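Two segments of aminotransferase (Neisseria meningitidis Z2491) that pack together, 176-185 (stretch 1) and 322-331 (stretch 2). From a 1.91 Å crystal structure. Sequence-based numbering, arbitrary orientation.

Stretch 1, residues 176-185: SPNNPSGSVL
Stretch 2, residues 322-331: LPDASFYIWL

The apolar centre of this contact is a proline that turns its CB-CG edge to the face of an indole. Pro 180 CG sits 3.6 Å from the centroid of the six-membered ring of Trp 330, 12° off the ring normal, a CH-pi contact in which the polarised C-H groups of proline meet the electron-rich face; Pro 180 CB lies 3.6 Å from Trp 330 CE3. The Trp 330 side chain reaches this place with chi1 t (-174°) and chi2 -130°. The proline follows a cis peptide bond, has C-gamma endo pucker, and takes phi/psi of -101/-7. Ser 181 continues the packing, its CA 3.9 Å from Trp 330 CB.

Two residues earlier in strand 328-331, Tyr 328 also points toward stretch 1, while Ile 329 between them points away, the alternation expected of an extended strand. Tyr 328 has chi1 m (-58°) and chi2 -70°; its CB is 3.6 Å from Pro 180 O, and Asn 179 OD1 lies over one face of its ring. Asn 179 ND2 and Tyr 328 OH are 3.4 Å apart, but the angle is too poor for a hydrogen bond, and both atoms find partners elsewhere in the structure.

A second apolar patch joins Pro 177, also preceded by a cis peptide but with C-gamma exo pucker, to Ala 325: Pro 177 CG to Ala 325 CB is 3.4 Å. Val 184, chi1 t, adds CG2 at 3.9 Å from the same Ala 325 CB.

Stretch 1 has no regular helix or strand; it is a compact loop held by its own bonds. Asn 178 N donates to Ser 183 O and Gly 182 N to Asn 178 O, each at 2.8 Å, while Asn 178 OD1, on a chi1 t side chain, accepts from Ser 181 N at 3.1 Å. Where the loop returns, Gly 182 adopts phi/psi 77/-1, a positive phi that favours glycine. Here stretch 2 leaves no room for a CB: an ideal one would lie 2.7 Å from Pro 323 CB and 2.8 Å from Ala 325 O, both clashes. The CA atoms of Gly 182 and Ala 325 are 5.1 Å apart, and those of Ser 183 and Asp 324 5.3 Å, so in this part of the register the chains run in opposite senses. Ala 325 N makes a weak hydrogen bond to Gly 182 O (3.1 Å, 133°).

On the stretch 2 side, Ser 326 at phi/psi 77/171 braces the turn: its OG donates to Ala 325 O at 2.7 Å and accepts from Tyr 328 N at 3.1 Å.

The polar edge belongs to Asp 324, chi1 m. Its OD2 accepts from Val 184 N at 2.9 Å and 176°, nearly linear, so the carboxylate holds a backbone amide of the loop in a well-formed hydrogen bond. Water 4 links Asp 324 OD2 (3.0 Å) to Ser 183 OG (2.9 Å), and water 3 joins Ser 181 O (2.9 Å) to Asp 324 N (3.1 Å).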

ATOM      1  N   SER A 176      12.091 -18.589  -4.555  1.00 15.59           N
ATOM      2  CA  SER A 176      12.352 -19.553  -5.633  1.00 15.72           C
ATOM      3  C   SER A 176      11.745 -19.096  -6.953  1.00 15.37           C
ATOM      4  O   SER A 176      10.526 -19.009  -7.050  1.00 16.66           O
ATOM      5  CB  SER A 176      11.775 -20.917  -5.264  1.00 15.63           C
ATOM      6  OG  SER A 176      12.105 -21.892  -6.241  1.00 15.67           O
ATOM      7  N   PRO A 177      12.580 -18.784  -7.969  1.00 15.28           N
ATOM      8  CA  PRO A 177      14.055 -18.754  -7.949  1.00 15.57           C
ATOM      9  C   PRO A 177      14.611 -17.817  -6.893  1.00 16.00           C
ATOM     10  O   PRO A 177      14.033 -16.759  -6.645  1.00 16.40           O
ATOM     11  CB  PRO A 177      14.423 -18.223  -9.337  1.00 15.83           C
ATOM     12  CG  PRO A 177      13.254 -18.589 -10.192  1.00 15.98           C
ATOM     13  CD  PRO A 177      12.049 -18.511  -9.319  1.00 14.77           C
ATOM     14  N   ASN A 178      15.749 -18.180  -6.315  1.00 15.45           N
ATOM     15  CA  ASN A 178      16.310 -17.415  -5.219  1.00 15.70           C
ATOM     16  C   ASN A 178      17.095 -16.185  -5.688  1.00 15.57           C
ATOM     17  O   ASN A 178      17.769 -16.200  -6.719  1.00 15.28           O
ATOM     18  CB  ASN A 178      17.207 -18.311  -4.368  1.00 15.38           C
ATOM     19  CG  ASN A 178      17.675 -17.627  -3.110  1.00 16.15           C
ATOM     20  OD1 ASN A 178      18.782 -17.071  -3.063  1.00 16.31           O
ATOM     21  ND2 ASN A 178      16.840 -17.655  -2.081  1.00 13.89           N
ATOM     22  N   ASN A 179      16.924 -15.098  -4.946  1.00 15.70           N
ATOM     23  CA  ASN A 179      17.808 -13.940  -4.989  1.00 15.55           C
ATOM     24  C   ASN A 179      18.638 -14.057  -3.714  1.00 16.26           C
ATOM     25  O   ASN A 179      18.090 -13.943  -2.623  1.00 16.60           O
ATOM     26  CB  ASN A 179      16.979 -12.659  -4.986  1.00 15.51           C
ATOM     27  CG  ASN A 179      17.820 -11.391  -5.005  1.00 17.23           C
ATOM     28  OD1 ASN A 179      19.051 -11.441  -4.977  1.00 16.82           O
ATOM     29  ND2 ASN A 179      17.147 -10.235  -5.070  1.00 18.14           N
ATOM     30  N   PRO A 180      19.966 -14.234  -3.829  1.00 16.65           N
ATOM     31  CA  PRO A 180      20.849 -14.083  -4.992  1.00 16.65           C
ATOM     32  C   PRO A 180      21.292 -15.353  -5.738  1.00 16.67           C
ATOM     33  O   PRO A 180      21.926 -15.234  -6.775  1.00 16.88           O
ATOM     34  CB  PRO A 180      22.092 -13.464  -4.357  1.00 16.99           C
ATOM     35  CG  PRO A 180      22.190 -14.215  -3.002  1.00 16.35           C
ATOM     36  CD  PRO A 180      20.744 -14.448  -2.592  1.00 16.48           C
ATOM     37  N   SER A 181      20.991 -16.544  -5.230  1.00 17.02           N
ATOM     38  CA  SER A 181      21.664 -17.767  -5.735  1.00 16.57           C
ATOM     39  C   SER A 181      21.140 -18.297  -7.076  1.00 17.16           C
ATOM     40  O   SER A 181      21.817 -19.106  -7.730  1.00 17.89           O
ATOM     41  CB  SER A 181      21.601 -18.892  -4.690  1.00 16.98           C
ATOM     42  OG  SER A 181      20.318 -19.506  -4.657  1.00 15.22           O
ATOM     43  N   GLY A 182      19.936 -17.879  -7.463  1.00 16.93           N
ATOM     44  CA  GLY A 182      19.262 -18.384  -8.653  1.00 16.68           C
ATOM     45  C   GLY A 182      18.640 -19.768  -8.474  1.00 17.26           C
ATOM     46  O   GLY A 182      18.013 -20.300  -9.391  1.00 17.34           O
ATOM     47  N   SER A 183      18.809 -20.351  -7.291  1.00 17.02           N
ATOM     48  CA  SER A 183      18.385 -21.714  -7.046  1.00 17.07           C
ATOM     49  C   SER A 183      16.872 -21.830  -7.065  1.00 16.36           C
ATOM     50  O   SER A 183      16.165 -20.984  -6.492  1.00 15.85           O
ATOM     51  CB  SER A 183      18.879 -22.200  -5.682  1.00 17.15           C
ATOM     52  OG  SER A 183      18.391 -23.530  -5.434  1.00 21.25           O
ATOM     53  N   VAL A 184      16.384 -22.888  -7.704  1.00 15.63           N
ATOM     54  CA  VAL A 184      14.955 -23.202  -7.700  1.00 14.79           C
ATOM     55  C   VAL A 184      14.745 -24.403  -6.770  1.00 14.60           C
ATOM     56  O   VAL A 184      15.304 -25.487  -7.001  1.00 13.72           O
ATOM     57  CB  VAL A 184      14.455 -23.492  -9.133  1.00 15.27           C
ATOM     58  CG1 VAL A 184      13.021 -24.028  -9.141  1.00 14.94           C
ATOM     59  CG2 VAL A 184      14.557 -22.206  -9.993  1.00 14.30           C
ATOM     60  N   LEU A 185      13.964 -24.213  -5.711  1.00 13.73           N
ATOM     61  CA  LEU A 185      13.693 -25.300  -4.778  1.00 13.61           C
ATOM     62  C   LEU A 185      13.008 -26.435  -5.554  1.00 14.87           C
ATOM     63  O   LEU A 185      12.060 -26.203  -6.314  1.00 14.81           O
ATOM     64  CB  LEU A 185      12.815 -24.823  -3.619  1.00 13.56           C
ATOM     65  CG  LEU A 185      12.723 -25.775  -2.427  1.00 13.11           C
ATOM     66  CD1 LEU A 185      14.100 -25.983  -1.779  1.00 13.32           C
ATOM     67  CD2 LEU A 185      11.699 -25.300  -1.418  1.00 11.20           C
ATOM     68  N   LEU A 322      25.644 -21.909 -15.250  1.00 19.39           N
ATOM     69  CA  LEU A 322      24.342 -21.277 -15.441  1.00 19.52           C
ATOM     70  C   LEU A 322      23.495 -21.503 -14.188  1.00 18.87           C
ATOM     71  O   LEU A 322      23.430 -22.610 -13.700  1.00 19.11           O
ATOM     72  CB  LEU A 322      23.662 -21.914 -16.645  1.00 19.73           C
ATOM     73  CG  LEU A 322      22.456 -21.253 -17.293  1.00 21.42           C
ATOM     74  CD1 LEU A 322      22.798 -19.912 -17.901  1.00 21.06           C
ATOM     75  CD2 LEU A 322      21.949 -22.210 -18.371  1.00 22.88           C
ATOM     76  N   PRO A 323      22.870 -20.448 -13.636  1.00 18.47           N
ATOM     77  CA  PRO A 323      21.976 -20.685 -12.496  1.00 18.05           C
ATOM     78  C   PRO A 323      20.690 -21.408 -12.916  1.00 17.58           C
ATOM     79  O   PRO A 323      20.437 -21.563 -14.127  1.00 16.56           O
ATOM     80  CB  PRO A 323      21.672 -19.277 -12.004  1.00 18.55           C
ATOM     81  CG  PRO A 323      21.764 -18.434 -13.226  1.00 19.12           C
ATOM     82  CD  PRO A 323      22.835 -19.048 -14.090  1.00 18.29           C
ATOM     83  N   ASP A 324      19.890 -21.854 -11.944  1.00 17.54           N
ATOM     84  CA  ASP A 324      18.629 -22.552 -12.266  1.00 17.56           C
ATOM     85  C   ASP A 324      17.694 -21.576 -12.984  1.00 17.51           C
ATOM     86  O   ASP A 324      16.975 -21.948 -13.920  1.00 17.13           O
ATOM     87  CB  ASP A 324      17.910 -23.092 -11.013  1.00 17.30           C
ATOM     88  CG  ASP A 324      18.662 -24.225 -10.298  1.00 18.73           C
ATOM     89  OD1 ASP A 324      19.596 -24.820 -10.869  1.00 18.35           O
ATOM     90  OD2 ASP A 324      18.294 -24.536  -9.141  1.00 18.16           O
ATOM     91  N   ALA A 325      17.678 -20.341 -12.499  1.00 17.24           N
ATOM     92  CA  ALA A 325      16.826 -19.276 -13.038  1.00 17.66           C
ATOM     93  C   ALA A 325      17.259 -17.923 -12.453  1.00 17.88           C
ATOM     94  O   ALA A 325      18.268 -17.846 -11.760  1.00 18.78           O
ATOM     95  CB  ALA A 325      15.336 -19.569 -12.737  1.00 16.78           C
ATOM     96  N   SER A 326      16.478 -16.874 -12.709  1.00 18.07           N
ATOM     97  CA  SER A 326      16.782 -15.482 -12.318  1.00 17.72           C
ATOM     98  C   SER A 326      17.830 -14.864 -13.245  1.00 17.29           C
ATOM     99  O   SER A 326      18.382 -15.552 -14.104  1.00 17.00           O
ATOM    100  CB  SER A 326      17.226 -15.334 -10.861  1.00 17.73           C
ATOM    101  OG  SER A 326      18.643 -15.405 -10.730  1.00 20.79           O
ATOM    102  N   PHE A 327      18.036 -13.554 -13.079  1.00 16.43           N
ATOM    103  CA  PHE A 327      19.061 -12.820 -13.821  1.00 16.62           C
ATOM    104  C   PHE A 327      20.342 -12.555 -13.025  1.00 16.48           C
ATOM    105  O   PHE A 327      21.143 -11.682 -13.396  1.00 18.01           O
ATOM    106  CB  PHE A 327      18.493 -11.542 -14.508  1.00 15.82           C
ATOM    107  CG  PHE A 327      17.769 -10.563 -13.602  1.00 16.18           C
ATOM    108  CD1 PHE A 327      18.380  -9.998 -12.489  1.00 15.19           C
ATOM    109  CD2 PHE A 327      16.484 -10.130 -13.935  1.00 17.01           C
ATOM    110  CE1 PHE A 327      17.719  -9.056 -11.714  1.00 16.33           C
ATOM    111  CE2 PHE A 327      15.813  -9.201 -13.154  1.00 16.79           C
ATOM    112  CZ  PHE A 327      16.435  -8.658 -12.043  1.00 17.22           C
ATOM    113  N   TYR A 328      20.575 -13.338 -11.974  1.00 16.08           N
ATOM    114  CA  TYR A 328      21.793 -13.209 -11.168  1.00 15.82           C
ATOM    115  C   TYR A 328      22.788 -14.313 -11.449  1.00 15.64           C
ATOM    116  O   TYR A 328      22.399 -15.457 -11.743  1.00 16.20           O
ATOM    117  CB  TYR A 328      21.464 -13.228  -9.675  1.00 15.61           C
ATOM    118  CG  TYR A 328      20.515 -12.142  -9.284  1.00 15.93           C
ATOM    119  CD1 TYR A 328      20.916 -10.800  -9.283  1.00 15.96           C
ATOM    120  CD2 TYR A 328      19.218 -12.443  -8.920  1.00 16.79           C
ATOM    121  CE1 TYR A 328      20.024  -9.788  -8.920  1.00 16.12           C
ATOM    122  CE2 TYR A 328      18.321 -11.444  -8.560  1.00 15.64           C
ATOM    123  CZ  TYR A 328      18.721 -10.128  -8.551  1.00 15.96           C
ATOM    124  OH  TYR A 328      17.788  -9.153  -8.219  1.00 15.78           O
ATOM    125  N   ILE A 329      24.070 -13.952 -11.386  1.00 15.09           N
ATOM    126  CA  ILE A 329      25.153 -14.905 -11.246  1.00 14.27           C
ATOM    127  C   ILE A 329      25.689 -14.714  -9.806  1.00 14.98           C
ATOM    128  O   ILE A 329      26.077 -13.609  -9.417  1.00 14.57           O
ATOM    129  CB  ILE A 329      26.278 -14.649 -12.252  1.00 14.58           C
ATOM    130  CG1 ILE A 329      25.773 -14.833 -13.694  1.00 14.53           C
ATOM    131  CG2 ILE A 329      27.441 -15.589 -11.994  1.00 12.86           C
ATOM    132  CD1 ILE A 329      26.834 -14.553 -14.739  1.00 13.19           C
ATOM    133  N   TRP A 330      25.666 -15.787  -9.022  1.00 14.56           N
ATOM    134  CA  TRP A 330      26.209 -15.795  -7.657  1.00 15.22           C
ATOM    135  C   TRP A 330      27.626 -16.339  -7.782  1.00 14.95           C
ATOM    136  O   TRP A 330      27.860 -17.550  -7.704  1.00 15.35           O
ATOM    137  CB  TRP A 330      25.278 -16.655  -6.780  1.00 15.18           C
ATOM    138  CG  TRP A 330      25.501 -16.757  -5.282  1.00 15.92           C
ATOM    139  CD1 TRP A 330      25.561 -17.930  -4.549  1.00 16.86           C
ATOM    140  CD2 TRP A 330      25.572 -15.693  -4.327  1.00 15.08           C
ATOM    141  NE1 TRP A 330      25.688 -17.651  -3.217  1.00 17.00           N
ATOM    142  CE2 TRP A 330      25.712 -16.288  -3.050  1.00 15.37           C
ATOM    143  CE3 TRP A 330      25.549 -14.295  -4.424  1.00 14.57           C
ATOM    144  CZ2 TRP A 330      25.841 -15.530  -1.877  1.00 14.26           C
ATOM    145  CZ3 TRP A 330      25.692 -13.539  -3.255  1.00 15.28           C
ATOM    146  CH2 TRP A 330      25.812 -14.155  -2.002  1.00 15.16           C
ATOM    147  N   LEU A 331      28.576 -15.434  -7.993  1.00 15.04           N
ATOM    148  CA  LEU A 331      29.922 -15.806  -8.393  1.00 14.94           C
ATOM    149  C   LEU A 331      30.835 -16.105  -7.197  1.00 15.34           C
ATOM    150  O   LEU A 331      31.064 -15.249  -6.332  1.00 14.59           O
ATOM    151  CB  LEU A 331      30.533 -14.698  -9.259  1.00 15.22           C
ATOM    152  CG  LEU A 331      31.917 -15.027  -9.830  1.00 15.65           C
ATOM    153  CD1 LEU A 331      31.806 -16.164 -10.863  1.00 14.11           C
ATOM    154  CD2 LEU A 331      32.590 -13.796 -10.441  1.00 15.58           C
TER
HETATM  155  O   HOH W   1      22.037 -16.803  -9.556  1.00 26.51           O
HETATM  156  O   HOH W   2      24.085 -18.162  -9.703  1.00 21.31           O
HETATM  157  O   HOH W   3      21.245 -21.576  -9.217  1.00 21.51           O
HETATM  158  O   HOH W   4      19.748 -25.659  -6.819  1.00 37.39           O
HETATM  159  O   HOH W   5      16.146 -26.984  -9.378  1.00 38.23           O